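PDB 5DOZ: JamJ from Lyngbya majuscula, which binds NADPH as a polyketide synthase enoyl reductase and probably reduces an enoyl-acyl carrier protein substrate in a reaction that forms a cyclopropane ring. Local coordinates for residues Q7-K12 and L22-L27; V44-R49 and V333-P338; G77-G82 and T134-F139. All coordinates share one frame; numbering follows the deposited sequence.

Contact 1: Q7-K12 and L22-L27; sequences QPVQLK and LTWVSL
Leu11 and Trp24 meet across the N-terminal beta hairpin, in which strands 9-13 and 22-26 run antiparallel. Gln10 pairs with Val25 and Lys12 with Thr23, each through two backbone hydrogen bonds; Gln10 N reaches Val25 O at 2.8 Å and Thr23 N reaches Lys12 O at 2.9 Å. A further bond, Leu27 N to Pro8 O at 3.1 Å, is less well aligned, because the donor stands 47° out of the carbonyl plane. Leu11 and Trp24 form a non-hydrogen-bonded pair between these rungs, where the two side chains share one face. The CB of Leu11 lies over the six-membered ring, 4.0 Å from its centroid and only 17° off the normal, a CH-pi contact. Leu11 CD1 covers the same indole, because CG is anti to the backbone N (chi1 -169°). Val9 CG2 comes to 3.7 Å from Trp24 CE3, crossing the indole at about a right angle. The indole suits this place: its breadth spans both Val9 and Leu11, and its NE1 still reaches Asn314 O. An alanine here would probably open a gap beside Val9 and Leu11 and leave the Asn314 carbonyl without this donor. On the other face Val25 CG2 rests 4.0 Å from Lys12 CB, and the long lysine chain then carries NZ away to Asp72 O and Leu74 O. Strand 9-13 is also bonded through its backbone to Ser111 and Phe109, while Ile317 and Phe321 of helix 317-326 pack against the face of Leu11 and Trp24.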
loop_
_atom_site.group_PDB
_atom_site.type_symbol
_atom_site.label_atom_id
_atom_site.label_comp_id
_atom_site.label_asym_id
_atom_site.label_seq_id
_atom_site.Cartn_x
_atom_site.Cartn_y
_atom_site.Cartn_z
ATOM N N GLN A 7 -19.385 2.055 22.346
ATOM C CA GLN A 7 -18.166 2.345 23.158
ATOM C C GLN A 7 -16.913 2.327 22.275
ATOM O O GLN A 7 -16.813 1.494 21.369
ATOM C CB GLN A 7 -18.030 1.325 24.296
ATOM C CG GLN A 7 -16.970 1.669 25.336
ATOM C CD GLN A 7 -16.632 0.505 26.247
ATOM O OE1 GLN A 7 -17.450 0.084 27.070
ATOM N NE2 GLN A 7 -15.415 -0.017 26.113
ATOM N N PRO A 8 -15.963 3.252 22.528
ATOM C CA PRO A 8 -14.680 3.260 21.812
ATOM C C PRO A 8 -13.871 1.969 21.994
ATOM O O PRO A 8 -13.780 1.443 23.106
ATOM C CB PRO A 8 -13.933 4.462 22.416
ATOM C CG PRO A 8 -14.738 4.905 23.597
ATOM C CD PRO A 8 -16.141 4.471 23.337
ATOM N N VAL A 9 -13.291 1.471 20.905
ATOM C CA VAL A 9 -12.575 0.191 20.917
ATOM C C VAL A 9 -11.268 0.221 20.121
ATOM O O VAL A 9 -11.070 1.077 19.264
ATOM C CB VAL A 9 -13.461 -0.970 20.400
ATOM C CG1 VAL A 9 -14.505 -1.364 21.442
ATOM C CG2 VAL A 9 -14.120 -0.612 19.071
ATOM N N GLN A 10 -10.388 -0.734 20.417
ATOM C CA GLN A 10 -9.129 -0.904 19.700
ATOM C C GLN A 10 -8.898 -2.382 19.371
ATOM O O GLN A 10 -9.214 -3.261 20.176
ATOM C CB GLN A 10 -7.973 -0.368 20.544
ATOM C CG GLN A 10 -6.613 -0.428 19.870
ATOM C CD GLN A 10 -5.579 0.408 20.593
ATOM O OE1 GLN A 10 -4.844 -0.094 21.441
ATOM N NE2 GLN A 10 -5.526 1.697 20.269
ATOM N N LEU A 11 -8.353 -2.652 18.187
ATOM C CA LEU A 11 -8.058 -4.026 17.798
ATOM C C LEU A 11 -6.745 -4.492 18.406
ATOM O O LEU A 11 -5.702 -3.835 18.266
ATOM C CB LEU A 11 -8.041 -4.182 16.276
ATOM C CG LEU A 11 -7.999 -5.606 15.716
ATOM C CD1 LEU A 11 -9.289 -6.364 16.030
ATOM C CD2 LEU A 11 -7.733 -5.561 14.215
ATOM N N LYS A 12 -6.812 -5.631 19.089
ATOM C CA LYS A 12 -5.665 -6.200 19.785
ATOM C C LYS A 12 -5.613 -7.712 19.576
ATOM O O LYS A 12 -6.597 -8.333 19.171
ATOM C CB LYS A 12 -5.729 -5.886 21.292
ATOM C CG LYS A 12 -5.797 -4.402 21.661
ATOM C CD LYS A 12 -4.498 -3.660 21.375
ATOM C CE LYS A 12 -3.456 -3.897 22.458
ATOM N NZ LYS A 12 -2.127 -3.378 22.028
ATOM N N LEU A 22 -8.099 -12.126 17.222
ATOM C CA LEU A 22 -8.257 -10.691 16.996
ATOM C C LEU A 22 -9.500 -10.205 17.735
ATOM O O LEU A 22 -10.616 -10.645 17.450
ATOM C CB LEU A 22 -8.361 -10.372 15.500
ATOM C CG LEU A 22 -7.071 -10.443 14.672
ATOM C CD1 LEU A 22 -7.382 -10.554 13.186
ATOM C CD2 LEU A 22 -6.158 -9.258 14.958
ATOM N N THR A 23 -9.293 -9.303 18.688
ATOM C CA THR A 23 -10.348 -8.877 19.592
ATOM C C THR A 23 -10.403 -7.355 19.686
ATOM O O THR A 23 -9.369 -6.686 19.705
ATOM C CB THR A 23 -10.138 -9.486 21.002
ATOM O OG1 THR A 23 -9.902 -10.901 20.892
ATOM C CG2 THR A 23 -11.351 -9.247 21.905
ATOM N N TRP A 24 -11.622 -6.820 19.732
ATOM C CA TRP A 24 -11.841 -5.408 20.022
ATOM C C TRP A 24 -11.880 -5.201 21.536
ATOM O O TRP A 24 -12.795 -5.671 22.216
ATOM C CB TRP A 24 -13.131 -4.911 19.365
ATOM C CG TRP A 24 -13.076 -4.917 17.861
ATOM C CD1 TRP A 24 -13.610 -5.860 17.025
ATOM C CD2 TRP A 24 -12.449 -3.942 17.016
ATOM N NE1 TRP A 24 -13.355 -5.531 15.714
ATOM C CE2 TRP A 24 -12.642 -4.361 15.679
ATOM C CE3 TRP A 24 -11.740 -2.757 17.256
ATOM C CZ2 TRP A 24 -12.158 -3.633 14.584
ATOM C CZ3 TRP A 24 -11.253 -2.032 16.164
ATOM C CH2 TRP A 24 -11.466 -2.475 14.847
ATOM N N VAL A 25 -10.863 -4.523 22.054
ATOM C CA VAL A 25 -10.735 -4.254 23.484
ATOM C C VAL A 25 -11.049 -2.777 23.755
ATOM O O VAL A 25 -10.875 -1.925 22.878
ATOM C CB VAL A 25 -9.313 -4.612 23.996
ATOM C CG1 VAL A 25 -9.178 -4.354 25.493
ATOM C CG2 VAL A 25 -8.978 -6.066 23.691
ATOM N N SER A 26 -11.519 -2.488 24.967
ATOM C CA SER A 26 -11.824 -1.122 25.399
ATOM C C SER A 26 -10.687 -0.150 25.097
ATOM O O SER A 26 -9.516 -0.463 25.321
ATOM C CB SER A 26 -12.147 -1.104 26.896
ATOM O OG SER A 26 -12.331 0.222 27.363
ATOM N N LEU A 27 -11.039 1.024 24.574
ATOM C CA LEU A 27 -10.060 2.068 24.271
ATOM C C LEU A 27 -10.342 3.299 25.112
ATOM O O LEU A 27 -11.426 3.876 25.028
ATOM C CB LEU A 27 -10.079 2.427 22.779
ATOM C CG LEU A 27 -9.312 3.667 22.292
ATOM C CD1 LEU A 27 -7.804 3.454 22.326
ATOM C CD2 LEU A 27 -9.767 4.057 20.892
#

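Contact 2: V44-R49 and V333-P338; sequences VPVNFR and VVVTMP. With NDP (NADPH dihydro-nicotinamide-adenine-dinucleotide phosphate), chain E.
Val44 and Val335 exchange two backbone hydrogen bonds, Val44 N to Val335 O at 2.7 Å and Val335 N to Val44 O at 2.8 Å. A third follows where Val46 N meets Val333 O at 3.0 Å, nearly along the C=O axis. Beyond it a water extends the ladder, accepting from Val333 N at 2.7 Å and lying 2.8 Å from Val46 O. Pro45 suits its place between these rungs: it pairs with Val334 in the non-hydrogen-bonded position, where its lack of an N-H costs this pairing no bond, and its CA sits 3.2 Å from Val333 O. The packing is carried by branched valines. Val46 CG2 touches Val333 CG1, the two side chains lying side by side and pointing the same way, and the same methyl is 4.1 Å from Val335 CG2. Farther along, Val44 CG2 meets Met337 CG. Past the strand the chain turns into helix 48-54 and reaches NADPH. With CG anti to the backbone N (chi1 -167°), the Phe48 ring takes the ribose hydroxyl O3D over one face, while phosphate oxygen O1A lies at its edge, 3.3 Å from Phe48 CD1. Strand 332-336 is flanked by strands 37-45 and 309-313, joining the chain's last strand to the GroES-like part of the fold, and helix 317-326 covers Val46, Val333 and Val335 through Leu324, Tyr323 and Ile317.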
loop_
_atom_site.group_PDB
_atom_site.type_symbol
_atom_site.label_atom_id
_atom_site.label_comp_id
_atom_site.label_asym_id
_atom_site.label_seq_id
_atom_site.Cartn_x
_atom_site.Cartn_y
_atom_site.Cartn_z
ATOM N N VAL A 44 -11.352 1.417 7.581
ATOM C CA VAL A 44 -9.941 1.028 7.615
ATOM C C VAL A 44 -9.686 -0.170 6.709
ATOM O O VAL A 44 -10.298 -1.226 6.877
ATOM C CB VAL A 44 -9.471 0.656 9.043
ATOM C CG1 VAL A 44 -7.952 0.538 9.095
ATOM C CG2 VAL A 44 -9.959 1.661 10.074
ATOM N N PRO A 45 -8.782 -0.009 5.732
ATOM C CA PRO A 45 -8.420 -1.176 4.938
ATOM C C PRO A 45 -7.465 -2.105 5.685
ATOM O O PRO A 45 -6.649 -1.649 6.497
ATOM C CB PRO A 45 -7.770 -0.581 3.681
ATOM C CG PRO A 45 -7.411 0.820 4.032
ATOM C CD PRO A 45 -8.311 1.261 5.150
ATOM N N VAL A 46 -7.606 -3.407 5.447
ATOM C CA VAL A 46 -6.663 -4.386 5.965
ATOM C C VAL A 46 -5.462 -4.379 5.030
ATOM O O VAL A 46 -5.612 -4.504 3.812
ATOM C CB VAL A 46 -7.246 -5.817 5.994
ATOM C CG1 VAL A 46 -6.374 -6.725 6.856
ATOM C CG2 VAL A 46 -8.677 -5.814 6.508
ATOM N N ASN A 47 -4.275 -4.214 5.600
ATOM C CA ASN A 47 -3.057 -4.233 4.811
ATOM C C ASN A 47 -2.348 -5.572 4.946
ATOM O O ASN A 47 -2.567 -6.309 5.907
ATOM C CB ASN A 47 -2.142 -3.064 5.193
ATOM C CG ASN A 47 -2.466 -1.793 4.415
ATOM O OD1 ASN A 47 -2.017 -1.612 3.285
ATOM N ND2 ASN A 47 -3.242 -0.908 5.019
ATOM N N PHE A 48 -1.513 -5.887 3.963
ATOM C CA PHE A 48 -0.728 -7.114 3.961
ATOM C C PHE A 48 0.115 -7.237 5.226
ATOM O O PHE A 48 0.216 -8.318 5.808
ATOM C CB PHE A 48 0.166 -7.134 2.725
ATOM C CG PHE A 48 0.788 -8.461 2.440
ATOM C CD1 PHE A 48 0.156 -9.368 1.602
ATOM C CD2 PHE A 48 2.024 -8.796 2.980
ATOM C CE1 PHE A 48 0.734 -10.592 1.324
ATOM C CE2 PHE A 48 2.610 -10.023 2.701
ATOM C CZ PHE A 48 1.964 -10.922 1.874
ATOM N N ARG A 49 0.712 -6.129 5.651
ATOM C CA ARG A 49 1.520 -6.112 6.873
ATOM C C ARG A 49 0.710 -6.343 8.155
ATOM O O ARG A 49 1.266 -6.806 9.154
ATOM C CB ARG A 49 2.326 -4.810 6.976
ATOM C CG ARG A 49 3.752 -4.910 6.456
ATOM C CD ARG A 49 4.467 -3.564 6.520
ATOM N NE ARG A 49 4.758 -3.112 7.885
ATOM C CZ ARG A 49 5.408 -1.987 8.191
ATOM N NH1 ARG A 49 5.846 -1.168 7.232
ATOM N NH2 ARG A 49 5.621 -1.677 9.465
ATOM N N VAL A 333 -9.643 -4.459 0.602
ATOM C CA VAL A 333 -10.546 -5.009 1.610
ATOM C C VAL A 333 -10.685 -3.970 2.721
ATOM O O VAL A 333 -9.697 -3.621 3.376
ATOM C CB VAL A 333 -10.015 -6.341 2.184
ATOM C CG1 VAL A 333 -10.947 -6.882 3.261
ATOM C CG2 VAL A 333 -9.815 -7.366 1.075
ATOM N N VAL A 334 -11.909 -3.481 2.924
ATOM C CA VAL A 334 -12.152 -2.312 3.783
ATOM C C VAL A 334 -13.135 -2.628 4.910
ATOM O O VAL A 334 -14.211 -3.177 4.671
ATOM C CB VAL A 334 -12.685 -1.110 2.962
ATOM C CG1 VAL A 334 -12.788 0.147 3.826
ATOM C CG2 VAL A 334 -11.805 -0.844 1.743
ATOM N N VAL A 335 -12.750 -2.274 6.135
ATOM C CA VAL A 335 -13.591 -2.467 7.306
ATOM C C VAL A 335 -14.259 -1.152 7.704
ATOM O O VAL A 335 -13.588 -0.131 7.855
ATOM C CB VAL A 335 -12.781 -3.015 8.504
ATOM C CG1 VAL A 335 -13.658 -3.118 9.744
ATOM C CG2 VAL A 335 -12.172 -4.375 8.178
ATOM N N THR A 336 -15.578 -1.186 7.868
ATOM C CA THR A 336 -16.326 -0.052 8.410
ATOM C C THR A 336 -16.291 -0.094 9.933
ATOM O O THR A 336 -16.360 -1.169 10.527
ATOM C CB THR A 336 -17.798 -0.074 7.958
ATOM O OG1 THR A 336 -18.404 -1.307 8.364
ATOM C CG2 THR A 336 -17.898 0.061 6.445
ATOM N N MET A 337 -16.185 1.074 10.561
ATOM C CA MET A 337 -16.157 1.155 12.022
ATOM C C MET A 337 -17.532 1.520 12.601
ATOM O O MET A 337 -18.361 2.110 11.896
ATOM C CB MET A 337 -15.072 2.135 12.488
ATOM C CG MET A 337 -13.660 1.726 12.077
ATOM S SD MET A 337 -13.038 0.253 12.914
ATOM C CE MET A 337 -12.712 0.941 14.536
ATOM N N PRO A 338 -17.788 1.149 13.876
ATOM C CA PRO A 338 -19.054 1.467 14.543
ATOM C C PRO A 338 -19.092 2.871 15.153
ATOM O O PRO A 338 -18.510 3.808 14.600
ATOM C CB PRO A 338 -19.131 0.420 15.652
ATOM C CG PRO A 338 -17.705 0.148 16.000
ATOM C CD PRO A 338 -16.942 0.267 14.703
HETATM P PA NDP E . -2.236 -7.456 -1.263
HETATM O O1A NDP E . -2.467 -8.532 -0.220
HETATM O O2A NDP E . -3.392 -6.642 -1.779
HETATM O O5B NDP E . -1.551 -8.135 -2.551
HETATM C C5B NDP E . -0.939 -9.418 -2.498
HETATM C C4B NDP E . -1.057 -10.017 -3.890
HETATM O O4B NDP E . 0.028 -10.928 -4.099
HETATM C C3B NDP E . -2.338 -10.819 -4.091
HETATM O O3B NDP E . -3.375 -10.044 -4.700
HETATM C C2B NDP E . -1.917 -11.905 -5.046
HETATM O O2B NDP E . -2.248 -11.489 -6.361
HETATM C C1B NDP E . -0.403 -11.976 -4.961
HETATM N N9A NDP E . 0.047 -13.268 -4.410
HETATM C C8A NDP E . -0.475 -13.913 -3.354
HETATM N N7A NDP E . 0.191 -15.068 -3.130
HETATM C C5A NDP E . 1.162 -15.165 -4.059
HETATM C C6A NDP E . 2.233 -16.128 -4.400
HETATM N N6A NDP E . 2.406 -17.255 -3.676
HETATM N N1A NDP E . 3.033 -15.843 -5.459
HETATM C C2A NDP E . 2.880 -14.726 -6.194
HETATM N N3A NDP E . 1.928 -13.813 -5.934
HETATM C C4A NDP E . 1.061 -13.974 -4.901
HETATM O O3 NDP E . -1.052 -6.492 -0.750
HETATM P PN NDP E . -0.703 -5.018 -1.294
HETATM O O1N NDP E . -1.026 -4.911 -2.754
HETATM O O2N NDP E . -1.271 -4.009 -0.335
HETATM O O5D NDP E . 0.902 -4.966 -1.150
HETATM C C5D NDP E . 1.751 -5.914 -1.809
HETATM C C4D NDP E . 3.094 -6.022 -1.086
HETATM O O4D NDP E . 3.706 -4.737 -0.945
HETATM C C3D NDP E . 2.957 -6.563 0.323
HETATM O O3D NDP E . 4.070 -7.424 0.555
HETATM C C2D NDP E . 3.035 -5.336 1.212
HETATM O O2D NDP E . 3.491 -5.609 2.546
HETATM C C1D NDP E . 3.978 -4.442 0.427
HETATM N N1N NDP E . 3.754 -3.020 0.686
HETATM C C2N NDP E . 4.826 -2.248 0.916
HETATM C C3N NDP E . 4.744 -0.861 0.897
HETATM C C7N NDP E . 6.004 -0.043 0.911
HETATM O O7N NDP E . 6.007 1.088 1.369
HETATM N N7N NDP E . 7.115 -0.576 0.411
HETATM C C4N NDP E . 3.391 -0.189 1.007
HETATM C C5N NDP E . 2.322 -1.111 0.630
HETATM C C6N NDP E . 2.522 -2.489 0.571
HETATM P P2B NDP E . -2.435 -12.550 -7.542
HETATM O O1X NDP E . -3.527 -13.477 -7.060
HETATM O O2X NDP E . -2.819 -11.667 -8.688
HETATM O O3X NDP E . -1.082 -13.200 -7.692
HETATM O O HOH W 1 -7.060 -4.761 1.455
#

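Contact 3: G77-G82 and T134-F139; sequences GFEAVG and TIPIPF
Glu79 and Ile137 meet with the carboxylate laid flat against the start of the isoleucine side chain. Ile137 CG1 stands almost directly above Glu79 CD, at 3.3 Å, and Ile137 CB is as near to Glu79 OE2. From that same side of the carboxylate plane the backbone N of Ile137 gives a hydrogen bond to Glu79 OE1, 3.0 Å long and nearly straight at 171°, although it arrives 53° out of the plane. One torsion explains why amide and side chain reach the acid together: CG1 of Ile137 is anti to the carbonyl carbon and therefore beside the backbone N (chi1 -63°). Glu79 itself points CB toward the helix; its CG sits between the backbone N and the carbonyl carbon, and the chain beyond is extended, which sets the carboxylate against the helix start. The Pro136 ring comes in beside OE1, with Pro136 CB at 3.3 Å from Glu79 OE1. The sequence suits the entry into a helix: Pro136 and Pro138 bring no N-H, so no donor is wasted in the first turn, and the amide of Ile137 between them is met by Glu79. This is where strand 79-87, in the GroES-like part of the medium-chain dehydrogenase/reductase fold, touches helix 136-149, which leads into the first strand, 157-160, of the parallel, Rossmann-type nucleotide-binding sheet. On the opposite face of the carboxylate lies Pro45, its CG 3.5 Å from Glu79 CD, so the flat group is sandwiched between apolar atoms. OE2 forms a salt bridge with Arg332 and accepts from Asn47 ND2; these partners help fix the rotation of the buried acid. Ile137 belongs to the NADPH pocket, its side chain about 3 Å from the cofactor at the nearest atoms.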
loop_
_atom_site.group_PDB
_atom_site.type_symbol
_atom_site.label_atom_id
_atom_site.label_comp_id
_atom_site.label_asym_id
_atom_site.label_seq_id
_atom_site.Cartn_x
_atom_site.Cartn_y
_atom_site.Cartn_z
ATOM N N GLY A 77 -3.396 -1.267 11.758
ATOM C CA GLY A 77 -3.981 -0.242 10.888
ATOM C C GLY A 77 -3.009 0.838 10.457
ATOM O O GLY A 77 -2.565 1.644 11.275
ATOM N N PHE A 78 -2.711 0.870 9.158
ATOM C CA PHE A 78 -1.654 1.727 8.599
ATOM C C PHE A 78 -2.189 2.952 7.858
ATOM O O PHE A 78 -1.424 3.834 7.456
ATOM C CB PHE A 78 -0.761 0.916 7.648
ATOM C CG PHE A 78 0.117 -0.090 8.340
ATOM C CD1 PHE A 78 1.318 0.301 8.930
ATOM C CD2 PHE A 78 -0.240 -1.431 8.376
ATOM C CE1 PHE A 78 2.133 -0.624 9.562
ATOM C CE2 PHE A 78 0.572 -2.364 9.003
ATOM C CZ PHE A 78 1.760 -1.962 9.602
ATOM N N GLU A 79 -3.506 2.992 7.679
ATOM C CA GLU A 79 -4.191 4.045 6.939
ATOM C C GLU A 79 -5.679 3.985 7.287
ATOM O O GLU A 79 -6.151 2.967 7.792
ATOM C CB GLU A 79 -4.004 3.847 5.429
ATOM C CG GLU A 79 -4.267 2.418 4.973
ATOM C CD GLU A 79 -4.250 2.233 3.468
ATOM O OE1 GLU A 79 -4.479 3.218 2.730
ATOM O OE2 GLU A 79 -4.010 1.085 3.019
ATOM N N ALA A 80 -6.412 5.062 6.995
ATOM C CA ALA A 80 -7.855 5.127 7.257
ATOM C C ALA A 80 -8.491 6.358 6.619
ATOM O O ALA A 80 -7.814 7.202 6.041
ATOM C CB ALA A 80 -8.129 5.128 8.759
ATOM N N VAL A 81 -9.808 6.443 6.726
ATOM C CA VAL A 81 -10.520 7.678 6.451
ATOM C C VAL A 81 -11.337 7.990 7.702
ATOM O O VAL A 81 -11.655 7.087 8.476
ATOM C CB VAL A 81 -11.407 7.569 5.188
ATOM C CG1 VAL A 81 -12.542 6.573 5.391
ATOM C CG2 VAL A 81 -11.953 8.936 4.792
ATOM N N GLY A 82 -11.646 9.265 7.919
ATOM C CA GLY A 82 -12.455 9.654 9.058
ATOM C C GLY A 82 -12.700 11.144 9.138
ATOM O O GLY A 82 -12.591 11.858 8.142
ATOM N N THR A 134 -9.666 3.442 -0.275
ATOM C CA THR A 134 -8.861 2.619 -1.192
ATOM C C THR A 134 -7.639 3.352 -1.764
ATOM O O THR A 134 -6.896 2.784 -2.573
ATOM C CB THR A 134 -9.690 2.091 -2.389
ATOM O OG1 THR A 134 -10.018 3.177 -3.268
ATOM C CG2 THR A 134 -10.973 1.384 -1.928
ATOM N N ILE A 135 -7.423 4.595 -1.344
ATOM C CA ILE A 135 -6.420 5.461 -1.987
ATOM C C ILE A 135 -5.009 5.490 -1.357
ATOM O O ILE A 135 -4.031 5.241 -2.059
ATOM C CB ILE A 135 -6.957 6.902 -2.194
ATOM C CG1 ILE A 135 -8.075 6.899 -3.243
ATOM C CG2 ILE A 135 -5.838 7.856 -2.610
ATOM C CD1 ILE A 135 -8.735 8.250 -3.455
ATOM N N PRO A 136 -4.899 5.790 -0.044
ATOM C CA PRO A 136 -3.605 6.223 0.515
ATOM C C PRO A 136 -2.409 5.305 0.244
ATOM O O PRO A 136 -1.580 5.631 -0.599
ATOM C CB PRO A 136 -3.893 6.341 2.014
ATOM C CG PRO A 136 -5.356 6.605 2.085
ATOM C CD PRO A 136 -5.947 5.767 0.993
ATOM N N ILE A 137 -2.302 4.184 0.946
ATOM C CA ILE A 137 -1.146 3.303 0.755
ATOM C C ILE A 137 -0.942 2.845 -0.701
ATOM O O ILE A 137 0.167 2.956 -1.214
ATOM C CB ILE A 137 -1.137 2.097 1.727
ATOM C CG1 ILE A 137 -1.028 2.560 3.188
ATOM C CG2 ILE A 137 -0.014 1.126 1.383
ATOM C CD1 ILE A 137 0.014 3.625 3.462
ATOM N N PRO A 138 -2.003 2.345 -1.375
ATOM C CA PRO A 138 -1.801 1.892 -2.751
ATOM C C PRO A 138 -1.267 2.978 -3.686
ATOM O O PRO A 138 -0.231 2.783 -4.322
ATOM C CB PRO A 138 -3.211 1.456 -3.184
ATOM C CG PRO A 138 -3.879 1.074 -1.913
ATOM C CD PRO A 138 -3.399 2.124 -0.947
ATOM N N PHE A 139 -1.967 4.109 -3.762
ATOM C CA PHE A 139 -1.592 5.180 -4.678
ATOM C C PHE A 139 -0.327 5.943 -4.292
ATOM O O PHE A 139 0.457 6.293 -5.168
ATOM C CB PHE A 139 -2.768 6.128 -4.935
ATOM C CG PHE A 139 -3.715 5.627 -5.990
ATOM C CD1 PHE A 139 -3.460 5.864 -7.340
ATOM C CD2 PHE A 139 -4.853 4.908 -5.641
ATOM C CE1 PHE A 139 -4.330 5.402 -8.322
ATOM C CE2 PHE A 139 -5.725 4.443 -6.614
ATOM C CZ PHE A 139 -5.464 4.690 -7.957
#

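From the N terminus, contact 1 closes first, folding a short loop into a hairpin before contact 2 opens. Residues 44-49 then wait almost 290 residues for 333-338, so contact 2 spans the whole nucleotide-binding part of the chain and brings the C terminus back to strand 37-45. Contact 3 opens and closes within that span, tying strand 79-87 to helix 136-149. Contacts 1 and 2 touch where Trp24 CH2 packs 3.6 Å from Met337 CE. Contacts 2 and 3 lie closer, with centres about 9 Å apart, on neighbouring strands of one sheet, and Arg49 CB packs on Phe78 CE2. Contacts 1 and 3 do not touch.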